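Local coordinates for putative ABC transporter, periplasmic binding protein, amino acid (Neisseria gonorrhoeae, PDB 2YJP) that binds L-cysteine as a periplasmic solute receptor and probably hands it to an ABC transporter for uptake into the cell, at residues Val82-Asp87 with Gly265-Ala270; Asp87-Leu92 with Asp97-Val102; Ala177-Ser182 with Val186-Phe191. The protein carries 1 engineered substitution. One frame throughout, in Å; residues are numbered along the deposited sequence.

Interaction 1: Val82-Asp87 with Gly265-Ala270; sequences VEIAKD and GRLKAA
Glu83 and Ala270 mark the close end of this helix pair: their CA atoms are 6.0 Å apart, and Glu83 CB meets Ala270 CB at 3.9 Å. Beside them Ile84 reaches over with its far end, Ile84 CD1 coming to 3.9 Å from Leu267 CD1. Phe80 touches both Leu267 and Ala270, and Ile84 also rests on Leu122 and Tyr141, so Ile84, Leu267 and Ala270 are buried among apolar groups. The Glu83 carboxylate turns instead to Lys86 and Lys273. The axes approach to 9.9 Å and run roughly antiparallel at 143°. In a two-lobed solute-binding protein of family 3, this joins a helix from near the start of the chain, 80-93, to one from near its end, 266-274. Towards Asp87 and Arg266 the backbones diverge, with CA atoms 8.0 Å apart, and the contact turns polar and water-mediated, although these side chains still cover much surface. They run past one another in opposite senses, their flat groups turned 48° apart. Asp87 OD2 lies 3.7 Å from Arg266 CB but 5.0 Å from Arg266 NE. Bent at chi3 (-54°), the arginine carries its guanidinium away from that carboxylate to Asp91, which NH1 engages, and to a water at its edge, in plane, that accepts from Arg266 NH1 (2.7 Å) and donates to Asp87 O and OD1. Arg266 NE pairs with Asp264.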
loop_
_atom_site.group_PDB
_atom_site.type_symbol
_atom_site.label_atom_id
_atom_site.label_comp_id
_atom_site.label_asym_id
_atom_site.label_seq_id
_atom_site.Cartn_x
_atom_site.Cartn_y
_atom_site.Cartn_z
ATOM N N VAL A 82 3.039 -9.114 -0.561
ATOM C CA VAL A 82 4.038 -10.070 -1.037
ATOM C C VAL A 82 3.474 -11.492 -0.984
ATOM O O VAL A 82 3.736 -12.342 -1.883
ATOM C CB VAL A 82 5.310 -9.924 -0.163
ATOM C CG1 VAL A 82 6.145 -11.153 -0.183
ATOM C CG2 VAL A 82 6.109 -8.621 -0.584
ATOM N N GLU A 83 2.706 -11.785 0.056
ATOM C CA GLU A 83 2.121 -13.106 0.150
ATOM C C GLU A 83 1.184 -13.326 -1.056
ATOM O O GLU A 83 1.202 -14.393 -1.678
ATOM C CB GLU A 83 1.337 -13.255 1.451
ATOM C CG GLU A 83 2.199 -13.334 2.645
ATOM C CD GLU A 83 3.094 -14.582 2.625
ATOM O OE1 GLU A 83 2.651 -15.718 2.428
ATOM O OE2 GLU A 83 4.279 -14.468 2.818
ATOM N N ILE A 84 0.391 -12.298 -1.384
ATOM C CA ILE A 84 -0.534 -12.347 -2.501
ATOM C C ILE A 84 0.293 -12.527 -3.774
ATOM O O ILE A 84 -0.087 -13.295 -4.680
ATOM C CB ILE A 84 -1.372 -11.049 -2.594
ATOM C CG1 ILE A 84 -2.332 -10.987 -1.418
ATOM C CG2 ILE A 84 -2.102 -10.930 -3.993
ATOM C CD1 ILE A 84 -2.910 -9.669 -1.182
ATOM N N ALA A 85 1.418 -11.819 -3.851
ATOM C CA ALA A 85 2.256 -11.923 -5.038
ATOM C C ALA A 85 2.800 -13.372 -5.222
ATOM O O ALA A 85 2.841 -13.907 -6.347
ATOM C CB ALA A 85 3.370 -10.875 -5.027
ATOM N N LYS A 86 3.157 -14.011 -4.105
ATOM C CA LYS A 86 3.752 -15.355 -4.147
ATOM C C LYS A 86 2.703 -16.386 -4.572
ATOM O O LYS A 86 2.985 -17.306 -5.360
ATOM C CB LYS A 86 4.399 -15.693 -2.802
ATOM C CG LYS A 86 5.707 -14.887 -2.565
ATOM C CD LYS A 86 6.528 -15.381 -1.342
ATOM C CE LYS A 86 5.649 -15.433 -0.094
ATOM N NZ LYS A 86 6.386 -15.530 1.204
ATOM N N ASP A 87 1.475 -16.161 -4.115
ATOM C CA ASP A 87 0.338 -16.993 -4.495
ATOM C C ASP A 87 0.056 -16.923 -6.009
ATOM O O ASP A 87 -0.160 -17.950 -6.651
ATOM C CB ASP A 87 -0.888 -16.556 -3.683
ATOM C CG ASP A 87 -0.953 -17.233 -2.301
ATOM O OD1 ASP A 87 -0.316 -18.295 -2.138
ATOM O OD2 ASP A 87 -1.687 -16.728 -1.395
ATOM N N GLY A 265 -9.673 -19.233 0.922
ATOM C CA GLY A 265 -8.961 -19.024 2.183
ATOM C C GLY A 265 -7.566 -18.462 2.053
ATOM O O GLY A 265 -6.991 -18.071 3.049
ATOM N N ARG A 266 -7.010 -18.392 0.840
ATOM C CA ARG A 266 -5.666 -17.833 0.657
ATOM C C ARG A 266 -5.512 -16.399 1.070
ATOM O O ARG A 266 -4.482 -16.052 1.633
ATOM C CB ARG A 266 -5.147 -18.029 -0.773
ATOM C CG ARG A 266 -4.630 -19.510 -0.970
ATOM C CD ARG A 266 -4.253 -19.879 -2.422
ATOM N NE ARG A 266 -5.340 -19.596 -3.321
ATOM C CZ ARG A 266 -5.242 -19.426 -4.638
ATOM N NH1 ARG A 266 -4.107 -19.490 -5.239
ATOM N NH2 ARG A 266 -6.275 -19.188 -5.382
ATOM N N LEU A 267 -6.508 -15.557 0.792
ATOM C CA LEU A 267 -6.512 -14.176 1.313
ATOM C C LEU A 267 -6.612 -14.120 2.843
ATOM O O LEU A 267 -5.844 -13.431 3.490
ATOM C CB LEU A 267 -7.604 -13.319 0.643
ATOM C CG LEU A 267 -7.447 -11.814 0.899
ATOM C CD1 LEU A 267 -6.211 -11.224 0.189
ATOM C CD2 LEU A 267 -8.698 -11.096 0.440
ATOM N N LYS A 268 -7.520 -14.900 3.420
ATOM C CA LYS A 268 -7.619 -15.005 4.878
ATOM C C LYS A 268 -6.284 -15.506 5.507
ATOM O O LYS A 268 -5.801 -14.938 6.504
ATOM C CB LYS A 268 -8.838 -15.862 5.271
ATOM C CG LYS A 268 -9.124 -16.030 6.781
ATOM C CD LYS A 268 -9.851 -14.798 7.420
ATOM C CE LYS A 268 -10.859 -15.250 8.535
ATOM N NZ LYS A 268 -10.294 -15.260 9.937
ATOM N N ALA A 269 -5.666 -16.518 4.891
ATOM C CA ALA A 269 -4.351 -17.015 5.342
ATOM C C ALA A 269 -3.244 -15.921 5.320
ATOM O O ALA A 269 -2.493 -15.731 6.298
ATOM C CB ALA A 269 -3.932 -18.302 4.573
ATOM N N ALA A 270 -3.190 -15.166 4.228
ATOM C CA ALA A 270 -2.261 -14.030 4.140
ATOM C C ALA A 270 -2.506 -12.993 5.271
ATOM O O ALA A 270 -1.569 -12.453 5.817
ATOM C CB ALA A 270 -2.361 -13.376 2.770
HETATM O O HOH W 1 -1.719 -17.132 1.231
HETATM O O HOH W 2 -1.451 -19.758 -4.697
#

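Interaction 2: Asp87-Leu92 with Asp97-Val102; sequences DLAKDL and DKVEFV
Ala89, on helix 80-93, lies nearest to Lys98, near the start of 97-102, with their CA atoms 5.9 Å apart. From this point the chain of 97-102 departs from the helix, and by Val102 the strand is well clear of it. The contact is therefore confined to the first part of that segment. Strand 99-103 is paired along one edge, in parallel, with strand 57-61, where Lys98, Glu100 and Val102 make backbone hydrogen bonds to Ile57, Ile59 and Val61, while the helix packs against the face of the sheet. Helix 80-93 thus lies on the connection between two neighbouring parallel strands, the helical part of a beta-alpha-beta crossover, here with a small antiparallel sheet inserted before the helix.

Ala89 CB points at the strand and does all the touching from the helical side. Its partner is one branch of Val99: Val99 CG2 comes to 3.3 Å from Ala89 CB, shorter than two methyls normally approach, so the exact value is doubtful at 2.26 Å resolution. The other branch, Val99 CG1, is anti to the backbone N (chi1 -168°) and stands 5.4 Å from Ala89 CB; it lies instead over one face of the Phe101 ring, 3.7 Å above the plane and offset toward the rim. Lys98 presents its backbone, with Lys98 C 4.3 Å from Ala89 CB, while the amino end of its side chain leads away.

Methyl against methyl, with merely 102 Å² buried, the contact has no donor or acceptor to give it direction. Its geometry is consistent with shape and dispersion, and the hydrogen bonds of the flanking Lys98 and Glu100 to strand 57-61 fix the backbone that carries Val99.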
loop_
_atom_site.group_PDB
_atom_site.type_symbol
_atom_site.label_atom_id
_atom_site.label_comp_id
_atom_site.label_asym_id
_atom_site.label_seq_id
_atom_site.Cartn_x
_atom_site.Cartn_y
_atom_site.Cartn_z
ATOM N N ASP A 87 1.475 -16.161 -4.115
ATOM C CA ASP A 87 0.338 -16.993 -4.495
ATOM C C ASP A 87 0.056 -16.923 -6.009
ATOM O O ASP A 87 -0.160 -17.950 -6.651
ATOM C CB ASP A 87 -0.888 -16.556 -3.683
ATOM C CG ASP A 87 -0.953 -17.233 -2.301
ATOM O OD1 ASP A 87 -0.316 -18.295 -2.138
ATOM O OD2 ASP A 87 -1.687 -16.728 -1.395
ATOM N N LEU A 88 0.066 -15.708 -6.550
ATOM C CA LEU A 88 -0.116 -15.481 -7.972
ATOM C C LEU A 88 0.975 -16.153 -8.790
ATOM O O LEU A 88 0.673 -16.774 -9.811
ATOM C CB LEU A 88 -0.104 -13.982 -8.306
ATOM C CG LEU A 88 -1.114 -13.120 -7.611
ATOM C CD1 LEU A 88 -1.176 -12.014 -8.367
ATOM C CD2 LEU A 88 -2.422 -13.399 -7.917
ATOM N N ALA A 89 2.235 -16.011 -8.367
ATOM C CA ALA A 89 3.365 -16.669 -9.062
ATOM C C ALA A 89 3.295 -18.214 -9.023
ATOM O O ALA A 89 3.591 -18.906 -10.029
ATOM C CB ALA A 89 4.684 -16.186 -8.528
ATOM N N LYS A 90 2.936 -18.755 -7.863
ATOM C CA LYS A 90 2.739 -20.174 -7.772
ATOM C C LYS A 90 1.673 -20.646 -8.802
ATOM O O LYS A 90 1.898 -21.657 -9.498
ATOM C CB LYS A 90 2.336 -20.566 -6.340
ATOM C CG LYS A 90 1.907 -21.999 -6.238
ATOM C CD LYS A 90 1.871 -22.449 -4.802
ATOM C CE LYS A 90 0.805 -23.465 -4.610
ATOM N NZ LYS A 90 0.586 -24.089 -5.934
ATOM N N ASP A 91 0.536 -19.933 -8.900
ATOM C CA ASP A 91 -0.526 -20.383 -9.829
ATOM C C ASP A 91 -0.088 -20.180 -11.272
ATOM O O ASP A 91 -0.355 -20.992 -12.113
ATOM C CB ASP A 91 -1.830 -19.632 -9.580
ATOM C CG ASP A 91 -2.510 -20.065 -8.327
ATOM O OD1 ASP A 91 -2.297 -21.235 -7.950
ATOM O OD2 ASP A 91 -3.241 -19.244 -7.704
ATOM N N LEU A 92 0.593 -19.072 -11.540
ATOM C CA LEU A 92 0.923 -18.720 -12.896
ATOM C C LEU A 92 2.113 -19.526 -13.422
ATOM O O LEU A 92 2.133 -19.945 -14.569
ATOM C CB LEU A 92 1.254 -17.235 -12.982
ATOM C CG LEU A 92 1.405 -16.755 -14.437
ATOM C CD1 LEU A 92 0.069 -16.652 -15.202
ATOM C CD2 LEU A 92 2.139 -15.467 -14.486
ATOM N N ASP A 97 8.542 -18.876 -5.879
ATOM C CA ASP A 97 9.851 -18.229 -6.020
ATOM C C ASP A 97 10.089 -17.588 -7.394
ATOM O O ASP A 97 11.169 -17.045 -7.671
ATOM C CB ASP A 97 10.982 -19.252 -5.794
ATOM C CG ASP A 97 10.927 -19.938 -4.400
ATOM O OD1 ASP A 97 10.398 -19.383 -3.401
ATOM O OD2 ASP A 97 11.439 -21.060 -4.346
ATOM N N LYS A 98 9.096 -17.678 -8.281
ATOM C CA LYS A 98 9.221 -17.147 -9.641
ATOM C C LYS A 98 8.759 -15.671 -9.737
ATOM O O LYS A 98 8.393 -15.199 -10.797
ATOM C CB LYS A 98 8.475 -18.023 -10.655
ATOM C CG LYS A 98 8.863 -19.506 -10.660
ATOM C CD LYS A 98 10.044 -19.757 -11.548
ATOM C CE LYS A 98 10.080 -21.182 -12.064
ATOM N NZ LYS A 98 11.484 -21.628 -11.889
ATOM N N VAL A 99 8.785 -14.948 -8.637
ATOM C CA VAL A 99 8.544 -13.541 -8.723
ATOM C C VAL A 99 9.897 -12.863 -8.677
ATOM O O VAL A 99 10.699 -13.197 -7.835
ATOM C CB VAL A 99 7.751 -12.981 -7.514
ATOM C CG1 VAL A 99 7.271 -11.557 -7.818
ATOM C CG2 VAL A 99 6.607 -13.864 -7.151
ATOM N N GLU A 100 10.146 -11.943 -9.606
ATOM C CA GLU A 100 11.159 -10.899 -9.426
ATOM C C GLU A 100 10.446 -9.701 -8.735
ATOM O O GLU A 100 9.625 -9.007 -9.388
ATOM C CB GLU A 100 11.681 -10.503 -10.788
ATOM C CG GLU A 100 12.932 -9.656 -10.786
ATOM C CD GLU A 100 13.813 -9.934 -12.052
ATOM N N PHE A 101 10.710 -9.480 -7.440
ATOM C CA PHE A 101 10.166 -8.290 -6.728
ATOM C C PHE A 101 10.965 -7.004 -6.968
ATOM O O PHE A 101 12.162 -6.987 -6.767
ATOM C CB PHE A 101 10.173 -8.500 -5.228
ATOM C CG PHE A 101 9.165 -9.471 -4.763
ATOM C CD1 PHE A 101 7.808 -9.189 -4.856
ATOM C CD2 PHE A 101 9.561 -10.664 -4.255
ATOM C CE1 PHE A 101 6.885 -10.090 -4.439
ATOM C CE2 PHE A 101 8.618 -11.600 -3.823
ATOM C CZ PHE A 101 7.285 -11.292 -3.931
ATOM N N VAL A 102 10.290 -5.931 -7.347
ATOM C CA VAL A 102 10.943 -4.714 -7.720
ATOM C C VAL A 102 10.449 -3.685 -6.700
ATOM O O VAL A 102 9.240 -3.445 -6.564
ATOM C CB VAL A 102 10.552 -4.307 -9.184
ATOM C CG1 VAL A 102 11.056 -2.887 -9.521
ATOM C CG2 VAL A 102 11.059 -5.342 -10.202
#

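Interaction 3: Ala177-Ser182 with Val186-Phe191; sequences AFFTKS and VKLLKF
Leu188 points from strand 187-191 at helix 174-182, and its side chain can be traced outward toward Phe179 and Thr180. Leu188 CB is still 6.0 Å from Phe179 CB. Leu188 CG, anti to the carbonyl carbon (chi1 -59°), stands 4.5 Å from Phe179 CB and divides the contact between two methyls. Leu188 CD2 meets Phe179 CB at 3.9 Å. Leu188 CD1 takes the other direction and comes to 3.5 Å from Thr180 OG1, the leucine and threonine side chains crossing at about a right angle. This carbon-to-hydroxyl approach is van der Waals in kind; the polar demands of Thr180 OG1 are met by Asp176 O and by a water that donates to it at 2.8 Å. Lys190 NZ itself stays 3.6 Å from Thr180 OG1, and the same water lies between them, though so close to the amine that its position there is doubtful. The extended lysine chain finds its charge partner in Asp176, on the exposed side of the contact. Further inward the Phe179 ring comes obliquely against Val186, with Phe179 CD1 4.3 Å from Val186 CB.

The turn after the helix carries the zinc ligands His183 and Glu185; the His183 ring meets that of Phe179, and the side chain of Val186 is about 5 Å from a zinc ion. Helix and strand run nearly antiparallel (153°), as expected of consecutive members of a beta-alpha-beta unit. Its two strands, 166-170 and 187-191, pair in parallel, and because Phe179 also packs on Leu167, helix 174-182 lies against both.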
loop_
_atom_site.group_PDB
_atom_site.type_symbol
_atom_site.label_atom_id
_atom_site.label_comp_id
_atom_site.label_asym_id
_atom_site.label_seq_id
_atom_site.Cartn_x
_atom_site.Cartn_y
_atom_site.Cartn_z
ATOM N N ALA A 177 -2.281 13.323 -2.106
ATOM C CA ALA A 177 -3.316 13.824 -3.033
ATOM C C ALA A 177 -4.533 14.460 -2.281
ATOM O O ALA A 177 -5.043 15.525 -2.627
ATOM C CB ALA A 177 -3.803 12.716 -3.955
ATOM N N PHE A 178 -4.927 13.821 -1.214
ATOM C CA PHE A 178 -6.007 14.328 -0.403
ATOM C C PHE A 178 -5.804 15.766 0.138
ATOM O O PHE A 178 -6.661 16.628 -0.046
ATOM C CB PHE A 178 -6.263 13.386 0.761
ATOM C CG PHE A 178 -7.389 13.827 1.661
ATOM C CD1 PHE A 178 -8.714 13.710 1.242
ATOM C CD2 PHE A 178 -7.131 14.338 2.925
ATOM C CE1 PHE A 178 -9.802 14.103 2.079
ATOM C CE2 PHE A 178 -8.206 14.721 3.781
ATOM C CZ PHE A 178 -9.551 14.613 3.328
ATOM N N PHE A 179 -4.669 15.998 0.798
ATOM C CA PHE A 179 -4.338 17.309 1.383
ATOM C C PHE A 179 -4.084 18.369 0.316
ATOM O O PHE A 179 -4.572 19.465 0.435
ATOM C CB PHE A 179 -3.153 17.153 2.353
ATOM C CG PHE A 179 -3.594 16.701 3.697
ATOM C CD1 PHE A 179 -4.098 17.617 4.615
ATOM C CD2 PHE A 179 -3.626 15.365 4.015
ATOM C CE1 PHE A 179 -4.567 17.196 5.837
ATOM C CE2 PHE A 179 -4.085 14.935 5.222
ATOM C CZ PHE A 179 -4.545 15.831 6.145
ATOM N N THR A 180 -3.357 18.025 -0.740
ATOM C CA THR A 180 -3.210 18.881 -1.879
ATOM C C THR A 180 -4.576 19.350 -2.464
ATOM O O THR A 180 -4.754 20.529 -2.778
ATOM C CB THR A 180 -2.401 18.158 -2.976
ATOM O OG1 THR A 180 -1.115 17.855 -2.462
ATOM C CG2 THR A 180 -2.258 19.006 -4.191
ATOM N N LYS A 181 -5.523 18.430 -2.618
ATOM C CA LYS A 181 -6.784 18.758 -3.243
ATOM C C LYS A 181 -7.788 19.379 -2.242
ATOM O O LYS A 181 -8.429 20.423 -2.524
ATOM C CB LYS A 181 -7.363 17.493 -3.887
ATOM C CG LYS A 181 -8.383 17.753 -4.976
ATOM C CD LYS A 181 -9.813 17.431 -4.535
ATOM C CE LYS A 181 -10.855 18.048 -5.539
ATOM N N SER A 182 -7.898 18.781 -1.065
ATOM C CA SER A 182 -8.960 19.173 -0.164
ATOM C C SER A 182 -8.555 20.200 0.919
ATOM O O SER A 182 -9.410 20.870 1.482
ATOM C CB SER A 182 -9.523 17.897 0.458
ATOM O OG SER A 182 -10.238 17.188 -0.555
ATOM N N VAL A 186 -3.000 23.710 4.045
ATOM C CA VAL A 186 -2.065 22.975 4.883
ATOM C C VAL A 186 -0.725 22.815 4.158
ATOM O O VAL A 186 -0.664 22.245 3.042
ATOM C CB VAL A 186 -2.601 21.548 5.292
ATOM C CG1 VAL A 186 -1.499 20.742 6.041
ATOM C CG2 VAL A 186 -3.868 21.682 6.168
ATOM N N LYS A 187 0.342 23.291 4.803
ATOM C CA LYS A 187 1.680 23.187 4.266
ATOM C C LYS A 187 2.219 21.741 4.342
ATOM O O LYS A 187 2.260 21.148 5.418
ATOM C CB LYS A 187 2.576 24.175 5.003
ATOM C CG LYS A 187 4.047 24.061 4.681
ATOM C CD LYS A 187 4.762 25.419 4.812
ATOM C CE LYS A 187 5.436 25.601 6.210
ATOM N NZ LYS A 187 4.671 26.464 7.245
ATOM N N LEU A 188 2.633 21.190 3.199
ATOM C CA LEU A 188 3.141 19.816 3.112
ATOM C C LEU A 188 4.649 19.751 2.892
ATOM O O LEU A 188 5.222 20.472 2.056
ATOM C CB LEU A 188 2.489 19.073 1.929
ATOM C CG LEU A 188 0.962 18.960 1.950
ATOM C CD1 LEU A 188 0.487 18.318 0.634
ATOM C CD2 LEU A 188 0.449 18.226 3.266
ATOM N N LEU A 189 5.270 18.839 3.609
ATOM C CA LEU A 189 6.646 18.452 3.349
ATOM C C LEU A 189 6.650 16.980 2.926
ATOM O O LEU A 189 6.224 16.107 3.655
ATOM C CB LEU A 189 7.504 18.647 4.592
ATOM C CG LEU A 189 8.997 18.346 4.457
ATOM C CD1 LEU A 189 9.649 19.295 3.568
ATOM C CD2 LEU A 189 9.710 18.629 5.699
ATOM N N LYS A 190 7.153 16.724 1.725
ATOM C CA LYS A 190 7.022 15.413 1.088
ATOM C C LYS A 190 8.395 14.700 0.972
ATOM O O LYS A 190 9.408 15.321 0.707
ATOM C CB LYS A 190 6.365 15.563 -0.284
ATOM C CG LYS A 190 5.262 16.579 -0.329
ATOM C CD LYS A 190 4.441 16.486 -1.611
ATOM C CE LYS A 190 3.460 17.670 -1.692
ATOM N NZ LYS A 190 2.494 17.621 -2.839
ATOM N N PHE A 191 8.413 13.387 1.203
ATOM C CA PHE A 191 9.631 12.606 1.056
ATOM C C PHE A 191 9.290 11.426 0.168
ATOM O O PHE A 191 8.169 10.898 0.261
ATOM C CB PHE A 191 10.064 12.104 2.434
ATOM C CG PHE A 191 10.561 13.194 3.343
ATOM C CD1 PHE A 191 11.912 13.598 3.316
ATOM C CD2 PHE A 191 9.683 13.841 4.191
ATOM C CE1 PHE A 191 12.361 14.639 4.142
ATOM C CE2 PHE A 191 10.118 14.893 5.017
ATOM C CZ PHE A 191 11.434 15.278 5.005
HETATM O O HOH W 3 0.971 19.635 -2.736
#

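From the N terminus, helix 80-93 enters both of the first two contacts. Interaction 2 closes a short loop onto strand 99-103, with four residues between its segments. Interaction 3 follows in series, with three residues between its segments, on helix 174-182 and strand 187-191. Interaction 1 spans both: it brings residues 265-270 back to 82-87 across 177 intervening residues, so the other two nest inside it. Interactions 1 and 2 share Asp87 and touch through the Arg266-Asp91 salt bridge and Ala85 against Phe101, their centres 11 Å apart. Interaction 3 lies on the opposite side of the chain's centre, about 33 Å from interaction 1 between centres, consistent with placement in the other lobe.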